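Local atomic coordinates of glycoside hydrolase, GH17 family (Formosa sp. Hel1_33_131, PDB entry 6FCG), a protein that probably hydrolyses internal beta-1,3-glucosidic bonds of the algal storage glucan laminarin, as an endo-acting laminarinase of glycoside hydrolase family 17. Residues I164-E169 / L205-S210; K230-V235 / L295-P300; T248-I253 / G314-K319; G320-D325 / L419-K424. All blocks are in the same frame, centred on the assembly; numbering follows the deposited sequence.

In the fold
The four contacts lie in and around a TIM barrel. Contact 1 joins two neighbouring strands of the barrel and ends at Asn-168 and Glu-169, in the region where family 17 enzymes have their active site. Contact 2 is about 14 Å from it, centre to centre. The two meet where Val-235 CB packs on Ile-207 O, 3.6 Å away. Contacts 3 and 4 are on the other side of the chain's centre from contact 1. Their centres are about 7 Å apart, and backbone bonds such as Ala-323 N to Tyr-316 O, 2.8 Å, tie together their consecutive halves, 314-319 and 320-325, in one loop. The nearest atoms of contacts 1 and 3 are about 11 Å apart.

Contact 1. Residues I164-E169 / L205-S210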
loop_
_atom_site.group_PDB
_atom_site.type_symbol
_atom_site.label_atom_id
_atom_site.label_comp_id
_atom_site.label_asym_id
_atom_site.label_seq_id
_atom_site.Cartn_x
_atom_site.Cartn_y
_atom_site.Cartn_z
ATOM N N ILE A 164 46.485 9.545 14.575
ATOM C CA ILE A 164 45.342 9.721 15.466
ATOM C C ILE A 164 44.261 10.508 14.728
ATOM O O ILE A 164 44.528 11.565 14.201
ATOM C CB ILE A 164 45.709 10.416 16.757
ATOM C CG1 ILE A 164 46.732 9.585 17.521
ATOM C CG2 ILE A 164 44.459 10.604 17.616
ATOM C CD1 ILE A 164 47.240 10.217 18.800
ATOM N N ALA A 165 43.054 9.957 14.712
ATOM C CA ALA A 165 41.874 10.616 14.160
ATOM C C ALA A 165 41.012 11.144 15.288
ATOM O O ALA A 165 40.564 10.364 16.157
ATOM C CB ALA A 165 41.079 9.640 13.330
ATOM N N VAL A 166 40.795 12.454 15.302
ATOM C CA VAL A 166 39.929 13.117 16.288
ATOM C C VAL A 166 38.502 13.096 15.780
ATOM O O VAL A 166 38.117 13.900 14.926
ATOM C CB VAL A 166 40.373 14.570 16.506
ATOM C CG1 VAL A 166 39.456 15.269 17.503
ATOM C CG2 VAL A 166 41.797 14.613 17.009
ATOM N N GLY A 167 37.740 12.137 16.264
ATOM C CA GLY A 167 36.340 11.995 15.881
ATOM C C GLY A 167 36.056 11.085 14.699
ATOM O O GLY A 167 36.906 10.847 13.836
ATOM N N ASN A 168 34.856 10.530 14.706
ATOM C CA ASN A 168 34.365 9.748 13.605
ATOM C C ASN A 168 32.957 10.178 13.235
ATOM O O ASN A 168 31.961 9.803 13.907
ATOM C CB ASN A 168 34.356 8.240 13.929
ATOM C CG ASN A 168 33.741 7.431 12.791
ATOM O OD1 ASN A 168 34.315 7.340 11.728
ATOM N ND2 ASN A 168 32.581 6.878 13.004
ATOM N N GLU A 169 32.877 10.921 12.142
ATOM C CA GLU A 169 31.621 11.504 11.679
ATOM C C GLU A 169 31.042 12.405 12.762
ATOM O O GLU A 169 29.823 12.569 12.880
ATOM C CB GLU A 169 30.624 10.427 11.196
ATOM C CG GLU A 169 31.011 9.852 9.844
ATOM C CD GLU A 169 30.130 8.701 9.367
ATOM O OE1 GLU A 169 29.049 8.542 9.947
ATOM O OE2 GLU A 169 30.504 7.953 8.427
ATOM N N LEU A 205 53.967 11.693 13.512
ATOM C CA LEU A 205 52.616 11.235 13.800
ATOM C C LEU A 205 51.631 12.181 13.171
ATOM O O LEU A 205 51.708 13.386 13.390
ATOM C CB LEU A 205 52.366 11.197 15.315
ATOM C CG LEU A 205 51.005 10.715 15.786
ATOM C CD1 LEU A 205 50.870 9.221 15.621
ATOM C CD2 LEU A 205 50.773 11.090 17.226
ATOM N N TRP A 206 50.738 11.654 12.356
ATOM C CA TRP A 206 49.807 12.490 11.624
ATOM C C TRP A 206 48.483 12.594 12.368
ATOM O O TRP A 206 48.006 11.612 12.928
ATOM C CB TRP A 206 49.646 11.973 10.177
ATOM C CG TRP A 206 50.598 12.618 9.204
ATOM C CD1 TRP A 206 51.731 13.307 9.509
ATOM C CD2 TRP A 206 50.507 12.617 7.774
ATOM N NE1 TRP A 206 52.348 13.738 8.366
ATOM C CE2 TRP A 206 51.634 13.314 7.286
ATOM C CE3 TRP A 206 49.598 12.086 6.864
ATOM C CZ2 TRP A 206 51.861 13.517 5.938
ATOM C CZ3 TRP A 206 49.825 12.272 5.509
ATOM C CH2 TRP A 206 50.953 12.987 5.059
ATOM N N ILE A 207 47.890 13.789 12.346
ATOM C CA ILE A 207 46.624 14.043 13.012
ATOM C C ILE A 207 45.577 14.367 11.978
ATOM O O ILE A 207 45.837 15.089 11.023
ATOM C CB ILE A 207 46.741 15.205 13.990
ATOM C CG1 ILE A 207 47.982 15.050 14.882
ATOM C CG2 ILE A 207 45.479 15.302 14.847
ATOM C CD1 ILE A 207 47.999 13.802 15.756
ATOM N N THR A 208 44.375 13.834 12.170
ATOM C CA THR A 208 43.248 14.084 11.251
ATOM C C THR A 208 41.950 14.040 12.010
ATOM O O THR A 208 41.941 13.922 13.240
ATOM C CB THR A 208 43.215 13.049 10.092
ATOM O OG1 THR A 208 42.289 13.443 9.078
ATOM C CG2 THR A 208 42.859 11.637 10.597
ATOM N N SER A 209 40.854 14.178 11.269
ATOM C CA SER A 209 39.519 13.827 11.738
ATOM C C SER A 209 38.881 13.028 10.631
ATOM O O SER A 209 39.075 13.338 9.472
ATOM C CB SER A 209 38.692 15.065 12.033
ATOM O OG SER A 209 37.452 14.721 12.626
ATOM N N SER A 210 38.143 11.980 10.977
ATOM C CA SER A 210 37.538 11.148 9.950
ATOM C C SER A 210 36.058 11.496 9.896
ATOM O O SER A 210 35.334 11.362 10.883
ATOM C CB SER A 210 37.809 9.667 10.215
ATOM O OG SER A 210 37.901 8.953 8.991
#
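Ile-164 reaches obliquely across Leu-205, its CD1 lying 4.0 Å from Leu-205 CD2. On the same face Ile-207 and Ile-164 are bridged neighbours, and Val-166 CG2 meets Ile-207 CG2. On the other face Ala-165 CB lies against Thr-208 CG2, 3.8 Å away. The backbones pair as parallel strands. Val-166 N gives a nearly straight bond to Thr-208 O (2.8 Å, 174° at the hydrogen), although the donor stands above the carbonyl plane. The register then slips by one residue, a beta bulge. There Ser-209 OG, anti to its backbone N, donates to Val-166 O in the carbonyl plane. Gly-167 sits in the bulge at a positive phi of 92°. Beyond it Asn-168 pairs with Ser-210: Ser-210 N gives a weak bond to Gly-167 O, and Glu-169 N a firm one to Ser-210 O (2.8 Å). Asn-168 OD1 is held by Arg-87, Glu-169 OE2 by His-241, and Ser-210 OG by Ser-239 and His-241. An Asn-Glu pair ending the fourth strand, with Glu-305 beside it from strand 301-305, is consistent with the catalytic arrangement of clan GH-A barrels. Strand 116-121 lies on the far side of strand 161-168, with Met-118 against Ala-165 and Thr-208, while helix 182-197 packs on Ile-164, Val-166, Ile-207 and Ser-209 and completes the beta-alpha-beta unit.

Contact 2. Residues K230-V235 / L295-P300; sequences KLIEAV and LGINKP
The apolar part of the contact is a small cluster of branched side chains. Ile-232 supplies two branches from the last turn of helix 226-234. Its CD1 meets Leu-295 CD1 at 4.0 Å, and the two side chains cross at about a right angle. Its CG2, anti to the backbone N, touches Ile-297 CG2 at the same distance. Trp-216 of helix 214-218 also packs on Ile-232 and on Val-235. Glu-233 contributes mainly through its carbon chain and the flat face of its carboxylate, which lies over CG1 and CD1 of Ile-297. A bend at chi2 (-67°) folds the group back over Ile-297, so that OE2 lies 3.7 Å from Ile-297 CG1. Leu-295 and Ile-297 are brought to the helix by the turn at Gly-296. This is a Schellman motif that ends helix 266-294, with a positive phi of 64° at the glycine.

The polar part belongs to Lys-299. Its chain bends at chi2 and chi4 and lays CD and CE alongside the carbonyls that end helix 226-234. NZ donates to Ile-232 O at 3.0 Å, in the carbonyl plane and on a lone pair. It also donates to Val-235 O at 2.8 Å, nearly along the C=O axis. The carboxylate of Glu-233 is close but beyond a salt bridge, with OE1 4.3 Å from NZ. A positive amine gripped by carbonyls at the C-terminal end of a helix would be favoured by the helix dipole. That setting, with a carboxylate nearby, would probably keep Lys-299 protonated.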
loop_
_atom_site.group_PDB
_atom_site.type_symbol
_atom_site.label_atom_id
_atom_site.label_comp_id
_atom_site.label_asym_id
_atom_site.label_seq_id
_atom_site.Cartn_x
_atom_site.Cartn_y
_atom_site.Cartn_z
ATOM N N LYS A 230 39.947 26.608 9.766
ATOM C CA LYS A 230 41.054 26.450 10.703
ATOM C C LYS A 230 41.381 24.980 10.946
ATOM O O LYS A 230 42.562 24.631 11.098
ATOM C CB LYS A 230 40.769 27.123 12.059
ATOM C CG LYS A 230 40.556 28.623 11.973
ATOM C CD LYS A 230 40.798 29.332 13.288
ATOM C CE LYS A 230 40.231 30.732 13.189
ATOM N NZ LYS A 230 39.076 30.849 14.059
ATOM N N LEU A 231 40.345 24.136 10.999
ATOM C CA LEU A 231 40.542 22.707 11.144
ATOM C C LEU A 231 41.263 22.106 9.951
ATOM O O LEU A 231 42.166 21.292 10.110
ATOM C CB LEU A 231 39.200 21.992 11.326
ATOM C CG LEU A 231 39.273 20.466 11.443
ATOM C CD1 LEU A 231 40.041 20.045 12.685
ATOM C CD2 LEU A 231 37.879 19.893 11.484
ATOM N N ILE A 232 40.860 22.513 8.753
ATOM C CA ILE A 232 41.536 22.087 7.531
ATOM C C ILE A 232 43.013 22.504 7.530
ATOM O O ILE A 232 43.836 21.740 7.043
ATOM C CB ILE A 232 40.817 22.597 6.273
ATOM C CG1 ILE A 232 39.477 21.877 6.120
ATOM C CG2 ILE A 232 41.649 22.367 5.023
ATOM C CD1 ILE A 232 38.470 22.617 5.276
ATOM N N GLU A 233 43.337 23.693 8.066
ATOM C CA GLU A 233 44.741 24.117 8.290
ATOM C C GLU A 233 45.459 23.266 9.315
ATOM O O GLU A 233 46.603 22.956 9.127
ATOM C CB GLU A 233 44.889 25.609 8.751
ATOM C CG GLU A 233 44.794 26.692 7.607
ATOM C CD GLU A 233 45.939 26.710 6.580
ATOM O OE1 GLU A 233 46.718 25.758 6.442
ATOM O OE2 GLU A 233 46.014 27.689 5.808
ATOM N N ALA A 234 44.798 22.918 10.411
ATOM C CA ALA A 234 45.464 22.252 11.534
ATOM C C ALA A 234 45.787 20.787 11.296
ATOM O O ALA A 234 46.812 20.318 11.779
ATOM C CB ALA A 234 44.634 22.391 12.800
ATOM N N VAL A 235 44.940 20.059 10.566
ATOM C CA VAL A 235 45.170 18.608 10.339
ATOM C C VAL A 235 46.337 18.346 9.395
ATOM O O VAL A 235 46.692 19.206 8.597
ATOM C CB VAL A 235 43.917 17.854 9.792
ATOM C CG1 VAL A 235 42.798 17.892 10.805
ATOM C CG2 VAL A 235 43.448 18.377 8.445
ATOM N N LEU A 295 39.936 27.564 -0.709
ATOM C CA LEU A 295 40.516 28.236 0.459
ATOM C C LEU A 295 42.012 28.520 0.326
ATOM O O LEU A 295 42.608 29.026 1.266
ATOM C CB LEU A 295 40.302 27.378 1.708
ATOM C CG LEU A 295 38.855 27.061 2.121
ATOM C CD1 LEU A 295 38.827 26.043 3.255
ATOM C CD2 LEU A 295 38.141 28.336 2.546
ATOM N N GLY A 296 42.632 28.165 -0.797
ATOM C CA GLY A 296 44.080 28.249 -0.951
ATOM C C GLY A 296 44.877 27.342 -0.013
ATOM O O GLY A 296 45.923 27.736 0.475
ATOM N N ILE A 297 44.382 26.132 0.243
ATOM C CA ILE A 297 45.039 25.180 1.136
ATOM C C ILE A 297 45.325 23.902 0.356
ATOM O O ILE A 297 44.469 23.387 -0.371
ATOM C CB ILE A 297 44.186 24.880 2.378
ATOM C CG1 ILE A 297 43.952 26.178 3.153
ATOM C CG2 ILE A 297 44.882 23.848 3.277
ATOM C CD1 ILE A 297 43.003 26.082 4.326
ATOM N N ASN A 298 46.548 23.404 0.496
ATOM C CA ASN A 298 46.942 22.145 -0.135
ATOM C C ASN A 298 47.184 21.089 0.925
ATOM O O ASN A 298 48.082 21.228 1.738
ATOM C CB ASN A 298 48.197 22.344 -0.961
ATOM C CG ASN A 298 48.511 21.134 -1.814
ATOM O OD1 ASN A 298 47.621 20.553 -2.449
ATOM N ND2 ASN A 298 49.779 20.748 -1.846
ATOM N N LYS A 299 46.307 20.103 0.994
ATOM C CA LYS A 299 46.445 18.995 1.945
ATOM C C LYS A 299 46.119 17.719 1.217
ATOM O O LYS A 299 45.261 17.717 0.346
ATOM C CB LYS A 299 45.472 19.128 3.112
ATOM C CG LYS A 299 45.810 20.246 4.045
ATOM C CD LYS A 299 46.555 19.754 5.255
ATOM C CE LYS A 299 47.376 20.886 5.851
ATOM N NZ LYS A 299 46.862 21.526 7.065
ATOM N N PRO A 300 46.768 16.617 1.600
ATOM C CA PRO A 300 46.310 15.344 1.069
ATOM C C PRO A 300 44.884 14.983 1.552
ATOM O O PRO A 300 44.465 15.353 2.652
ATOM C CB PRO A 300 47.338 14.337 1.603
ATOM C CG PRO A 300 48.391 15.146 2.289
ATOM C CD PRO A 300 47.765 16.440 2.661
#

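Contact 3. Residues T248-I253 / G314-K319; sequences THYNPI and GYYGAK
The ring of His-249 lies flat on that of Tyr-315 in an offset stack. The centroids are 3.9 Å apart and the planes are turned by 9°, almost parallel. His-249 NE2 is 3.5 Å from Tyr-315 CD1. The CB of Tyr-315 sits over the imidazole face, in a CH-pi contact. His-249 CG is anti to the backbone N (chi1 -179°), which carries the imidazole out to the tyrosine. Tyr-316 touches Tyr-250 and the root of the His-249 side chain. Its OH lies in the plane of the Tyr-250 ring, at the edge, 3.3 Å from Tyr-250 CE2. Its CE1 touches His-249 CB at 3.8 Å. Tyr-250 OH nears Tyr-315 CE2, 3.6 Å away.

A type I turn from Gly-314 to Gly-317 places the two tyrosines at its central positions, their rings roughly at right angles. Tyr-316 is steadied by an edge-to-face pair with His-246 and by backbone bonds to Ala-323 and Thr-324. Thr-248 OG1 is bonded to Met-245 O and Ser-321 OG. The contact is an aromatic cluster between helix 244-250, which follows strand 238-241, and the loop from strand 301-305, the seventh of the barrel, to helix 326-342.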
loop_
_atom_site.group_PDB
_atom_site.type_symbol
_atom_site.label_atom_id
_atom_site.label_comp_id
_atom_site.label_asym_id
_atom_site.label_seq_id
_atom_site.Cartn_x
_atom_site.Cartn_y
_atom_site.Cartn_z
ATOM N N THR A 248 21.939 4.992 -2.751
ATOM C CA THR A 248 20.954 4.246 -3.580
ATOM C C THR A 248 19.502 4.319 -3.036
ATOM O O THR A 248 18.541 4.082 -3.790
ATOM C CB THR A 248 21.261 2.760 -3.769
ATOM O OG1 THR A 248 21.186 2.065 -2.514
ATOM C CG2 THR A 248 22.604 2.579 -4.400
ATOM N N HIS A 249 19.356 4.641 -1.743
ATOM C CA HIS A 249 18.062 5.011 -1.187
ATOM C C HIS A 249 17.875 6.522 -0.956
ATOM O O HIS A 249 16.879 7.082 -1.387
ATOM C CB HIS A 249 17.873 4.293 0.113
ATOM C CG HIS A 249 16.564 4.584 0.757
ATOM N ND1 HIS A 249 16.424 5.515 1.765
ATOM C CD2 HIS A 249 15.331 4.072 0.540
ATOM C CE1 HIS A 249 15.159 5.554 2.150
ATOM N NE2 HIS A 249 14.479 4.685 1.426
ATOM N N TYR A 250 18.806 7.166 -0.250
ATOM C CA TYR A 250 18.655 8.572 0.186
ATOM C C TYR A 250 18.876 9.621 -0.903
ATOM O O TYR A 250 18.465 10.761 -0.726
ATOM C CB TYR A 250 19.566 8.907 1.387
ATOM C CG TYR A 250 19.096 8.293 2.639
ATOM C CD1 TYR A 250 18.107 8.903 3.404
ATOM C CD2 TYR A 250 19.584 7.052 3.052
ATOM C CE1 TYR A 250 17.626 8.298 4.564
ATOM C CE2 TYR A 250 19.125 6.450 4.216
ATOM C CZ TYR A 250 18.136 7.058 4.950
ATOM O OH TYR A 250 17.710 6.457 6.093
ATOM N N ASN A 251 19.546 9.261 -1.986
ATOM C CA ASN A 251 19.700 10.153 -3.108
ATOM C C ASN A 251 19.950 9.349 -4.379
ATOM O O ASN A 251 21.056 9.298 -4.908
ATOM C CB ASN A 251 20.800 11.191 -2.860
ATOM C CG ASN A 251 20.956 12.160 -4.038
ATOM O OD1 ASN A 251 19.982 12.439 -4.789
ATOM N ND2 ASN A 251 22.186 12.641 -4.239
ATOM N N PRO A 252 18.885 8.737 -4.896
ATOM C CA PRO A 252 19.006 7.669 -5.886
ATOM C C PRO A 252 19.152 8.060 -7.342
ATOM O O PRO A 252 19.083 7.166 -8.201
ATOM C CB PRO A 252 17.719 6.865 -5.666
ATOM C CG PRO A 252 16.736 7.858 -5.176
ATOM C CD PRO A 252 17.496 8.935 -4.443
ATOM N N ILE A 253 19.408 9.329 -7.643
ATOM C CA ILE A 253 19.368 9.814 -9.038
ATOM C C ILE A 253 20.423 9.136 -9.938
ATOM O O ILE A 253 20.205 8.984 -11.134
ATOM C CB ILE A 253 19.405 11.358 -9.140
ATOM C CG1 ILE A 253 18.115 12.062 -8.616
ATOM C CG2 ILE A 253 19.580 11.824 -10.585
ATOM C CD1 ILE A 253 17.448 11.569 -7.327
ATOM N N GLY A 314 16.208 -4.081 4.876
ATOM C CA GLY A 314 15.522 -2.785 4.876
ATOM C C GLY A 314 15.630 -2.151 3.500
ATOM O O GLY A 314 15.332 -2.794 2.466
ATOM N N TYR A 315 16.123 -0.926 3.491
ATOM C CA TYR A 315 16.112 -0.090 2.303
ATOM C C TYR A 315 17.023 -0.485 1.152
ATOM O O TYR A 315 16.747 -0.090 0.019
ATOM C CB TYR A 315 16.525 1.331 2.639
ATOM C CG TYR A 315 15.660 2.063 3.614
ATOM C CD1 TYR A 315 14.263 1.968 3.580
ATOM C CD2 TYR A 315 16.246 2.918 4.579
ATOM C CE1 TYR A 315 13.483 2.685 4.501
ATOM C CE2 TYR A 315 15.475 3.638 5.500
ATOM C CZ TYR A 315 14.104 3.521 5.453
ATOM O OH TYR A 315 13.365 4.216 6.341
ATOM N N TYR A 316 18.086 -1.224 1.420
ATOM C CA TYR A 316 19.133 -1.433 0.426
ATOM C C TYR A 316 19.138 -2.814 -0.271
ATOM O O TYR A 316 19.951 -3.031 -1.180
ATOM C CB TYR A 316 20.485 -1.193 1.083
ATOM C CG TYR A 316 20.503 0.044 1.944
ATOM C CD1 TYR A 316 20.471 1.320 1.364
ATOM C CD2 TYR A 316 20.526 -0.053 3.335
ATOM C CE1 TYR A 316 20.480 2.457 2.146
ATOM C CE2 TYR A 316 20.549 1.070 4.124
ATOM C CZ TYR A 316 20.513 2.323 3.532
ATOM O OH TYR A 316 20.529 3.438 4.347
ATOM N N GLY A 317 18.237 -3.730 0.132
ATOM C CA GLY A 317 18.155 -5.071 -0.469
ATOM C C GLY A 317 16.919 -5.312 -1.337
ATOM O O GLY A 317 16.442 -4.417 -2.047
ATOM N N ALA A 318 16.407 -6.534 -1.290
ATOM C CA ALA A 318 15.212 -6.928 -2.071
ATOM C C ALA A 318 13.966 -6.065 -1.816
ATOM O O ALA A 318 13.173 -5.872 -2.702
ATOM C CB ALA A 318 14.885 -8.410 -1.821
ATOM N N LYS A 319 13.804 -5.546 -0.602
ATOM C CA LYS A 319 12.631 -4.739 -0.251
ATOM C C LYS A 319 12.827 -3.253 -0.521
ATOM O O LYS A 319 11.993 -2.440 -0.126
ATOM C CB LYS A 319 12.255 -4.938 1.227
ATOM C CG LYS A 319 12.116 -6.405 1.705
ATOM C CD LYS A 319 10.820 -6.610 2.482
ATOM C CE LYS A 319 10.969 -6.396 3.980
ATOM N NZ LYS A 319 9.839 -7.038 4.702
#

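Contact 4. Residues G320-D325 / L419-K424; sequences GSKATD and LPPVKK
The backbones come closest between Lys-322 and Pro-420, with CA atoms 5.5 Å apart, and Lys-322 turns there in the left-handed region (phi 62°). Its CB bond points to the partner segment, so the root of the side chain does the touching. Lys-322 CB lies 3.4 Å from Leu-419 O, and CG lies 3.6 Å from that same oxygen. Lys-322 CB also comes within 4.4 Å of Pro-420 CA. A bend at chi2 (-77°) then leads the chain off. NZ ends on Ala-318 O, with a long, weak ion pair to Glu-418. Next to the root of Lys-322, Pro-421 CD packs on Ser-321 O, 3.6 Å away. That oxygen accepts a hydrogen bond from Trp-255 NE1, and the same indole packs on Pro-420 and Pro-421.

In the TIM barrel this is the loop between the seventh strand, 301-305, and helix 326-342, met by the C-terminal part of the chain. The loop finishes at Asp-325, the N-cap of that helix. The two prolines run in polyproline II conformation into strand 422-423, which pairs in parallel with strand 257-258. The CB bond of Leu-419 leads away from Lys-322, and its side chain touches Ser-266 and Arg-269 of helix 266-294 and Leu-415 of a second subunit.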
loop_
_atom_site.group_PDB
_atom_site.type_symbol
_atom_site.label_atom_id
_atom_site.label_comp_id
_atom_site.label_asym_id
_atom_site.label_seq_id
_atom_site.Cartn_x
_atom_site.Cartn_y
_atom_site.Cartn_z
ATOM N N GLY A 320 13.926 -2.894 -1.185
ATOM C CA GLY A 320 14.246 -1.497 -1.499
ATOM C C GLY A 320 15.096 -1.408 -2.759
ATOM O O GLY A 320 14.692 -1.882 -3.807
ATOM N N SER A 321 16.288 -0.835 -2.643
ATOM C CA SER A 321 17.084 -0.404 -3.811
ATOM C C SER A 321 17.828 -1.491 -4.570
ATOM O O SER A 321 18.430 -1.194 -5.582
ATOM C CB SER A 321 18.085 0.648 -3.378
ATOM O OG SER A 321 19.185 0.069 -2.688
ATOM N N LYS A 322 17.779 -2.741 -4.105
ATOM C CA LYS A 322 18.456 -3.877 -4.790
ATOM C C LYS A 322 19.986 -3.719 -4.868
ATOM O O LYS A 322 20.618 -4.205 -5.805
ATOM C CB LYS A 322 17.903 -4.112 -6.214
ATOM C CG LYS A 322 16.406 -3.992 -6.395
ATOM C CD LYS A 322 15.659 -5.194 -5.899
ATOM C CE LYS A 322 14.255 -5.087 -6.467
ATOM N NZ LYS A 322 13.243 -5.776 -5.650
ATOM N N ALA A 323 20.570 -3.047 -3.893
ATOM C CA ALA A 323 22.002 -2.786 -3.891
ATOM C C ALA A 323 22.818 -3.918 -3.277
ATOM O O ALA A 323 23.859 -4.287 -3.797
ATOM C CB ALA A 323 22.272 -1.500 -3.139
ATOM N N THR A 324 22.328 -4.490 -2.192
ATOM C CA THR A 324 23.120 -5.374 -1.377
ATOM C C THR A 324 23.140 -6.847 -1.817
ATOM O O THR A 324 22.112 -7.491 -1.855
ATOM C CB THR A 324 22.629 -5.342 0.066
ATOM O OG1 THR A 324 21.236 -5.661 0.111
ATOM C CG2 THR A 324 22.857 -3.975 0.653
ATOM N N ASP A 325 24.344 -7.335 -2.124
ATOM C CA ASP A 325 24.669 -8.755 -2.329
ATOM C C ASP A 325 26.189 -8.856 -2.505
ATOM O O ASP A 325 26.849 -7.835 -2.729
ATOM C CB ASP A 325 23.918 -9.361 -3.538
ATOM C CG ASP A 325 24.225 -8.637 -4.839
ATOM O OD1 ASP A 325 25.389 -8.733 -5.296
ATOM O OD2 ASP A 325 23.297 -7.992 -5.406
ATOM N N LEU A 419 18.800 -7.313 -10.145
ATOM C CA LEU A 419 19.253 -6.148 -10.917
ATOM C C LEU A 419 18.802 -4.843 -10.281
ATOM O O LEU A 419 17.813 -4.809 -9.555
ATOM C CB LEU A 419 18.771 -6.181 -12.372
ATOM C CG LEU A 419 19.575 -7.182 -13.202
ATOM C CD1 LEU A 419 18.778 -8.454 -13.404
ATOM C CD2 LEU A 419 19.954 -6.595 -14.542
ATOM N N PRO A 420 19.525 -3.750 -10.578
ATOM C CA PRO A 420 19.050 -2.459 -10.102
ATOM C C PRO A 420 17.685 -2.124 -10.713
ATOM O O PRO A 420 17.346 -2.640 -11.768
ATOM C CB PRO A 420 20.120 -1.488 -10.584
ATOM C CG PRO A 420 21.337 -2.320 -10.845
ATOM C CD PRO A 420 20.842 -3.663 -11.243
ATOM N N PRO A 421 16.905 -1.273 -10.045
ATOM C CA PRO A 421 15.614 -0.948 -10.595
ATOM C C PRO A 421 15.739 -0.170 -11.912
ATOM O O PRO A 421 16.655 0.635 -12.085
ATOM C CB PRO A 421 14.974 -0.086 -9.493
ATOM C CG PRO A 421 16.124 0.561 -8.809
ATOM C CD PRO A 421 17.241 -0.438 -8.870
ATOM N N VAL A 422 14.799 -0.423 -12.819
ATOM C CA VAL A 422 14.686 0.298 -14.080
ATOM C C VAL A 422 14.170 1.731 -13.832
ATOM O O VAL A 422 13.248 1.922 -13.061
ATOM C CB VAL A 422 13.750 -0.469 -15.044
ATOM C CG1 VAL A 422 13.356 0.401 -16.246
ATOM C CG2 VAL A 422 14.424 -1.762 -15.501
ATOM N N LYS A 423 14.828 2.732 -14.423
ATOM C CA LYS A 423 14.368 4.144 -14.311
ATOM C C LYS A 423 14.251 4.796 -15.694
ATOM O O LYS A 423 14.899 4.416 -16.661
ATOM C CB LYS A 423 15.243 4.993 -13.381
ATOM C CG LYS A 423 15.336 4.398 -11.998
ATOM C CD LYS A 423 15.643 5.394 -10.893
ATOM C CE LYS A 423 15.910 4.610 -9.615
ATOM N NZ LYS A 423 16.354 5.441 -8.478
ATOM N N LYS A 424 13.418 5.799 -15.856
ATOM C CA LYS A 424 13.391 6.368 -17.185
ATOM C C LYS A 424 14.157 7.705 -16.997
ATOM O O LYS A 424 14.328 8.216 -15.854
ATOM C CB LYS A 424 11.960 6.285 -17.849
ATOM C CG LYS A 424 11.741 4.908 -18.538
#